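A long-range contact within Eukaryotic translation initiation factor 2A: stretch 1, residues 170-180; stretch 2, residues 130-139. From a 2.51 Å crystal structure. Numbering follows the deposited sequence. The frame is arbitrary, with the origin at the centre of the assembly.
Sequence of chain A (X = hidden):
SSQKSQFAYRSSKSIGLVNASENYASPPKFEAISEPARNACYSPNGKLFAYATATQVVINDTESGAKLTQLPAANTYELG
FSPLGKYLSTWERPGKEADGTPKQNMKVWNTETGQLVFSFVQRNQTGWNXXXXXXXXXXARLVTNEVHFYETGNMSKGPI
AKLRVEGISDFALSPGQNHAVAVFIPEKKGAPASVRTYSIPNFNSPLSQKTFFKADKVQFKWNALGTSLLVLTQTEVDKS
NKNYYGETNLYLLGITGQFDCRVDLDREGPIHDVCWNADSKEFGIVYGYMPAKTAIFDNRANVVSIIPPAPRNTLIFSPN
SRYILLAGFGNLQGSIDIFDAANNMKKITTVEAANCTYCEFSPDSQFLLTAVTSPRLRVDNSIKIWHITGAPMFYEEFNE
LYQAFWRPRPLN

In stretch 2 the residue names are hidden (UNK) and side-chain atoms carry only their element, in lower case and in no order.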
ATOM      1  N   ASP A 170      12.843  -6.511  10.259  1.00 91.52           N
ATOM      2  CA  ASP A 170      11.658  -5.750   9.851  1.00 89.69           C
ATOM      3  C   ASP A 170      10.529  -5.781  10.885  1.00 76.90           C
ATOM      4  O   ASP A 170      10.499  -6.641  11.762  1.00 79.31           O
ATOM      5  CB  ASP A 170      11.123  -6.275   8.515  1.00102.14           C
ATOM      6  CG  ASP A 170      12.207  -6.432   7.472  1.00103.79           C
ATOM      7  OD1 ASP A 170      13.224  -5.711   7.564  1.00101.55           O
ATOM      8  OD2 ASP A 170      12.043  -7.272   6.559  1.00 91.46           O
ATOM      9  N   PHE A 171       9.599  -4.836  10.759  1.00 73.02           N
ATOM     10  CA  PHE A 171       8.463  -4.706  11.673  1.00 61.32           C
ATOM     11  C   PHE A 171       7.213  -4.202  10.943  1.00 57.47           C
ATOM     12  O   PHE A 171       7.299  -3.780   9.793  1.00 60.98           O
ATOM     13  CB  PHE A 171       8.812  -3.752  12.814  1.00 65.98           C
ATOM     14  CG  PHE A 171       8.722  -2.304  12.429  1.00 62.94           C
ATOM     15  CD1 PHE A 171       9.634  -1.757  11.545  1.00 69.71           C
ATOM     16  CD2 PHE A 171       7.726  -1.491  12.943  1.00 52.31           C
ATOM     17  CE1 PHE A 171       9.556  -0.429  11.177  1.00 61.84           C
ATOM     18  CE2 PHE A 171       7.645  -0.160  12.580  1.00 50.97           C
ATOM     19  CZ  PHE A 171       8.562   0.372  11.695  1.00 57.72           C
ATOM     20  N   ALA A 172       6.064  -4.239  11.615  1.00 46.15           N
ATOM     21  CA  ALA A 172       4.820  -3.720  11.044  1.00 40.32           C
ATOM     22  C   ALA A 172       3.811  -3.349  12.130  1.00 46.87           C
ATOM     23  O   ALA A 172       3.506  -4.157  13.005  1.00 57.29           O
ATOM     24  CB  ALA A 172       4.209  -4.735  10.086  1.00 54.03           C
ATOM     25  N   LEU A 173       3.291  -2.126  12.060  1.00 38.16           N
ATOM     26  CA  LEU A 173       2.344  -1.627  13.056  1.00 35.42           C
ATOM     27  C   LEU A 173       0.947  -2.217  12.882  1.00 46.94           C
ATOM     28  O   LEU A 173       0.681  -2.927  11.911  1.00 68.15           O
ATOM     29  CB  LEU A 173       2.266  -0.099  12.995  1.00 48.05           C
ATOM     30  CG  LEU A 173       3.089   0.690  14.015  1.00 47.36           C
ATOM     31  CD1 LEU A 173       4.516   0.180  14.062  1.00 55.35           C
ATOM     32  CD2 LEU A 173       3.067   2.174  13.686  1.00 50.36           C
ATOM     33  N   SER A 174       0.061  -1.918  13.829  1.00 51.22           N
ATOM     34  CA  SER A 174      -1.330  -2.357  13.752  1.00 51.25           C
ATOM     35  C   SER A 174      -2.259  -1.173  13.495  1.00 61.04           C
ATOM     36  O   SER A 174      -2.133  -0.129  14.136  1.00 72.67           O
ATOM     37  CB  SER A 174      -1.737  -3.082  15.039  1.00 52.66           C
ATOM     38  OG  SER A 174      -3.124  -3.372  15.054  1.00 69.19           O
ATOM     39  N   PRO A 175      -3.200  -1.335  12.551  1.00 50.53           N
ATOM     40  CA  PRO A 175      -4.155  -0.281  12.203  1.00 48.64           C
ATOM     41  C   PRO A 175      -5.456  -0.377  12.998  1.00 57.76           C
ATOM     42  O   PRO A 175      -6.476   0.170  12.585  1.00 64.26           O
ATOM     43  CB  PRO A 175      -4.406  -0.524  10.711  1.00 59.18           C
ATOM     44  CG  PRO A 175      -4.059  -1.992  10.478  1.00 43.43           C
ATOM     45  CD  PRO A 175      -3.407  -2.539  11.730  1.00 50.24           C
ATOM     46  N   GLY A 176      -5.416  -1.069  14.131  1.00 57.09           N
ATOM     47  CA  GLY A 176      -6.586  -1.195  14.977  1.00 56.43           C
ATOM     48  C   GLY A 176      -6.876   0.085  15.736  1.00 69.32           C
ATOM     49  O   GLY A 176      -6.181   1.085  15.567  1.00 72.45           O
ATOM     50  N   GLN A 177      -7.912   0.058  16.568  1.00 73.05           N
ATOM     51  CA  GLN A 177      -8.221   1.202  17.418  1.00 64.84           C
ATOM     52  C   GLN A 177      -7.158   1.341  18.499  1.00 71.34           C
ATOM     53  O   GLN A 177      -6.619   2.426  18.718  1.00 77.17           O
ATOM     54  CB  GLN A 177      -9.608   1.064  18.048  1.00 64.82           C
ATOM     55  CG  GLN A 177     -10.757   1.429  17.124  1.00 79.25           C
ATOM     56  CD  GLN A 177     -12.050   1.669  17.881  1.00 82.94           C
ATOM     57  OE1 GLN A 177     -12.138   1.401  19.078  1.00 94.20           O
ATOM     58  NE2 GLN A 177     -13.060   2.178  17.183  1.00 74.94           N
ATOM     59  N   ASN A 178      -6.859   0.233  19.169  1.00 71.72           N
ATOM     60  CA  ASN A 178      -5.766   0.196  20.128  1.00 73.42           C
ATOM     61  C   ASN A 178      -4.465  -0.174  19.433  1.00 81.19           C
ATOM     62  O   ASN A 178      -4.394  -1.162  18.704  1.00 84.25           O
ATOM     63  CB  ASN A 178      -6.066  -0.784  21.258  1.00 73.55           C
ATOM     64  CG  ASN A 178      -6.992  -0.196  22.301  1.00 72.93           C
ATOM     65  OD1 ASN A 178      -6.587   0.645  23.103  1.00 69.87           O
ATOM     66  ND2 ASN A 178      -8.246  -0.632  22.292  1.00 62.91           N
ATOM     67  N   HIS A 179      -3.438   0.631  19.668  1.00 78.56           N
ATOM     68  CA  HIS A 179      -2.193   0.531  18.919  1.00 65.79           C
ATOM     69  C   HIS A 179      -1.360  -0.677  19.338  1.00 73.74           C
ATOM     70  O   HIS A 179      -1.097  -0.880  20.522  1.00 76.29           O
ATOM     71  CB  HIS A 179      -1.387   1.817  19.093  1.00 59.65           C
ATOM     72  CG  HIS A 179      -2.229   3.054  19.134  1.00 71.80           C
ATOM     73  ND1 HIS A 179      -2.014   4.069  20.042  1.00 84.90           N
ATOM     74  CD2 HIS A 179      -3.284   3.442  18.381  1.00 72.15           C
ATOM     75  CE1 HIS A 179      -2.902   5.028  19.847  1.00 84.75           C
ATOM     76  NE2 HIS A 179      -3.685   4.671  18.844  1.00 74.13           N
ATOM     77  N   ALA A 180      -0.950  -1.475  18.358  1.00 68.91           N
ATOM     78  CA  ALA A 180      -0.121  -2.648  18.611  1.00 52.85           C
ATOM     79  C   ALA A 180       0.967  -2.782  17.550  1.00 52.44           C
ATOM     80  O   ALA A 180       0.899  -2.152  16.497  1.00 53.75           O
ATOM     81  CB  ALA A 180      -0.975  -3.904  18.659  1.00 53.66           C
ATOM     82  N   UNK A 130       8.153   6.432   7.708  1.00 52.68           N
ATOM     83  CA  UNK A 130       7.662   6.124   9.040  1.00 42.44           C
ATOM     84  C   UNK A 130       6.305   5.451   8.925  1.00 55.66           C
ATOM     85  O   UNK A 130       5.507   5.803   8.059  1.00 62.02           O
ATOM     86  c   UNK A 130       7.547   7.389   9.892  1.00 47.79           C
ATOM     87  c   UNK A 130       8.445   9.576  10.704  1.00 53.98           C
ATOM     88  c   UNK A 130       9.694   7.449  11.093  1.00 59.75           C
ATOM     89  c   UNK A 130       8.806   8.213  10.138  1.00 58.50           C
ATOM     90  N   UNK A 131       6.048   4.477   9.789  1.00 45.32           N
ATOM     91  CA  UNK A 131       4.715   3.904   9.886  1.00 35.46           C
ATOM     92  C   UNK A 131       3.933   4.720  10.905  1.00 44.07           C
ATOM     93  O   UNK A 131       4.523   5.422  11.724  1.00 42.97           O
ATOM     94  n   UNK A 131       6.524  -0.669   9.256  1.00 52.69           N
ATOM     95  c   UNK A 131       4.767   2.430  10.286  1.00 35.17           C
ATOM     96  c   UNK A 131       5.529   0.099   9.681  1.00 44.83           C
ATOM     97  o   UNK A 131       4.561  -0.348  10.297  1.00 45.01           O
ATOM     98  c   UNK A 131       5.647   1.580   9.385  1.00 36.25           C
ATOM     99  N   UNK A 132       2.611   4.641  10.846  1.00 38.68           N
ATOM    100  CA  UNK A 132       1.775   5.424  11.744  1.00 36.98           C
ATOM    101  C   UNK A 132       0.647   4.598  12.336  1.00 47.56           C
ATOM    102  O   UNK A 132       0.292   3.541  11.816  1.00 48.04           O
ATOM    103  c   UNK A 132       3.142   9.881  10.993  1.00 40.51           C
ATOM    104  c   UNK A 132       3.958   9.704   9.897  1.00 48.71           C
ATOM    105  c   UNK A 132       1.176   6.629  11.015  1.00 38.47           C
ATOM    106  c   UNK A 132       2.991   7.556   9.517  1.00 41.71           C
ATOM    107  o   UNK A 132       4.849  10.690   9.541  1.00 42.96           O
ATOM    108  c   UNK A 132       2.161   7.708  10.621  1.00 44.95           C
ATOM    109  c   UNK A 132       2.248   8.887  11.348  1.00 41.23           C
ATOM    110  c   UNK A 132       3.887   8.543   9.156  1.00 47.23           C
ATOM    111  N   UNK A 133       0.088   5.094  13.434  1.00 47.17           N
ATOM    112  CA  UNK A 133      -1.158   4.568  13.964  1.00 41.33           C
ATOM    113  C   UNK A 133      -2.297   5.219  13.188  1.00 41.02           C
ATOM    114  O   UNK A 133      -2.083   6.217  12.502  1.00 48.14           O
ATOM    115  c   UNK A 133      -0.194   4.143  16.238  1.00 55.31           C
ATOM    116  o   UNK A 133      -1.214   6.254  15.710  1.00 55.41           O
ATOM    117  c   UNK A 133      -1.301   4.844  15.470  1.00 48.06           C
ATOM    118  N   UNK A 134      -3.497   4.661  13.282  1.00 45.04           N
ATOM    119  CA  UNK A 134      -4.631   5.186  12.524  1.00 52.40           C
ATOM    120  C   UNK A 134      -5.077   6.560  13.015  1.00 54.77           C
ATOM    121  O   UNK A 134      -5.576   7.370  12.232  1.00 59.60           O
ATOM    122  c   UNK A 134      -5.808   4.211  12.574  1.00 60.20           C
ATOM    123  s   UNK A 134      -5.697   2.875  11.368  1.00 82.03           S
ATOM    124  N   UNK A 135      -4.897   6.825  14.305  1.00 59.24           N
ATOM    125  CA  UNK A 135      -5.223   8.138  14.851  1.00 57.91           C
ATOM    126  C   UNK A 135      -4.101   9.138  14.599  1.00 52.17           C
ATOM    127  O   UNK A 135      -4.194  10.298  15.005  1.00 46.85           O
ATOM    128  c   UNK A 135      -5.530   8.050  16.352  1.00 54.35           C
ATOM    129  o   UNK A 135      -3.243   7.459  16.763  1.00 53.58           O
ATOM    130  c   UNK A 135      -4.428   7.365  17.145  1.00 55.38           C
ATOM    131  o   UNK A 135      -4.756   6.735  18.171  1.00 71.29           O
ATOM    132  N   UNK A 136      -3.040   8.668  13.945  1.00 58.25           N
ATOM    133  CA  UNK A 136      -1.914   9.511  13.552  1.00 55.95           C
ATOM    134  C   UNK A 136      -1.245  10.159  14.766  1.00 56.48           C
ATOM    135  O   UNK A 136      -0.746  11.280  14.683  1.00 55.75           O
ATOM    136  o   UNK A 136      -1.881  12.024   9.470  1.00 57.88           O
ATOM    137  o   UNK A 136      -2.311  13.217  11.256  1.00 58.82           O
ATOM    138  c   UNK A 136      -1.331  11.083  11.591  1.00 59.19           C
ATOM    139  c   UNK A 136      -1.872  12.186  10.706  1.00 59.74           C
ATOM    140  c   UNK A 136      -2.381  10.588  12.569  1.00 56.18           C
ATOM    141  N   UNK A 137      -1.240   9.453  15.893  1.00 52.61           N
ATOM    142  CA  UNK A 137      -0.647   9.982  17.117  1.00 58.67           C
ATOM    143  C   UNK A 137       0.762   9.443  17.341  1.00 51.71           C
ATOM    144  O   UNK A 137       1.564  10.062  18.039  1.00 52.57           O
ATOM    145  c   UNK A 137      -1.528   9.655  18.328  1.00 66.77           C
ATOM    146  o   UNK A 137      -1.731   8.258  18.452  1.00 69.36           O
ATOM    147  N   UNK A 138       1.065   8.295  16.743  1.00 46.97           N
ATOM    148  CA  UNK A 138       2.357   7.650  16.955  1.00 43.03           C
ATOM    149  C   UNK A 138       3.047   7.289  15.640  1.00 42.12           C
ATOM    150  O   UNK A 138       2.404   6.832  14.697  1.00 47.70           O
ATOM    151  c   UNK A 138       2.187   6.395  17.817  1.00 54.11           C
ATOM    152  c   UNK A 138       1.323   5.242  19.879  1.00 52.71           C
ATOM    153  c   UNK A 138       2.251   7.562  20.042  1.00 73.09           C
ATOM    154  c   UNK A 138       1.489   6.577  19.168  1.00 63.34           C
ATOM    155  N   UNK A 139       4.358   7.505  15.588  1.00 38.19           N
ATOM    156  CA  UNK A 139       5.154   7.168  14.412  1.00 40.11           C
ATOM    157  C   UNK A 139       6.236   6.160  14.783  1.00 58.68           C
ATOM    158  O   UNK A 139       6.566   6.010  15.958  1.00 57.59           O
ATOM    159  c   UNK A 139       5.771   8.419  13.809  1.00 41.61           C
TER

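Position 130 has four side-chain carbons, forked at the second. None reaches stretch 1. This is Leu 130.

Position 131 has three side-chain carbons in a row, the third carrying one oxygen and one nitrogen. The oxygen lies 2.8 Å from N of Leu 173, and the nitrogen 3.3 Å from O of Phe 171. This is Gln 131. OE1 accepts from the backbone N, and NE2 donates to the backbone O. NE2 also sits over one face of the Phe 171 ring, 3.3 Å from CZ.

Position 132 has one carbon, then a six-carbon ring bearing one oxygen. The CA-to-CB bond points away from stretch 1. This is Tyr 132. Its backbone O still meets CD2 of Leu 173 at 3.6 Å.

Position 133 has a carbon carrying one oxygen and one carbon. The outer carbon lies 3.7 Å from CG of His 179. This is Thr 133. Its CG2 makes a CH-pi contact over one face of the imidazole, 4.0 Å from the ring centroid.

Position 134 has one carbon, then a sulfur. The sulfur is 3.1 Å from O of Pro 175 and 3.7 Å from CB of Pro 175. This is Cys 134.

Position 135 has two carbons, the second carrying two oxygens. One oxygen is 2.4 Å from NE2 of His 179. This short carboxylate chain is Asp 135. OD2 accepts the very short hydrogen bond from NE2 near the ring plane. OD1 accepts from OG1 of Thr 133 at 2.6 Å.

Position 136 has three carbons, the third carrying two oxygens. Its CA-to-CB bond points away, and it touches nothing on stretch 1. This is Glu 136, the last residue of a type I turn that begins at Thr 133.

Position 137 has one carbon, then an oxygen, 3.7 Å from CE1 of His 179. This is Ser 137. Its OG donates to OD1 of Asp 135 at 2.4 Å, a very short bond.

Position 138 has four carbons, forked at the second. One tip lies 3.5 Å from ND1 of His 179. This is Leu 138.

Position 139 has one side-chain carbon; its CA-to-CB bond points away. This is Ala 139.

The contact has two polar anchors. At one, Gln 131 uses both ends of its amide to bind the strand backbone at Phe 171 and Leu 173. At the other, Thr 133 and Ser 137 hold OD1 of Asp 135 while OD2 binds His 179. Cys 134 adds a smaller contact with Pro 175, off to one side.

Stretch 2 (130-139) LQYTCDESLA
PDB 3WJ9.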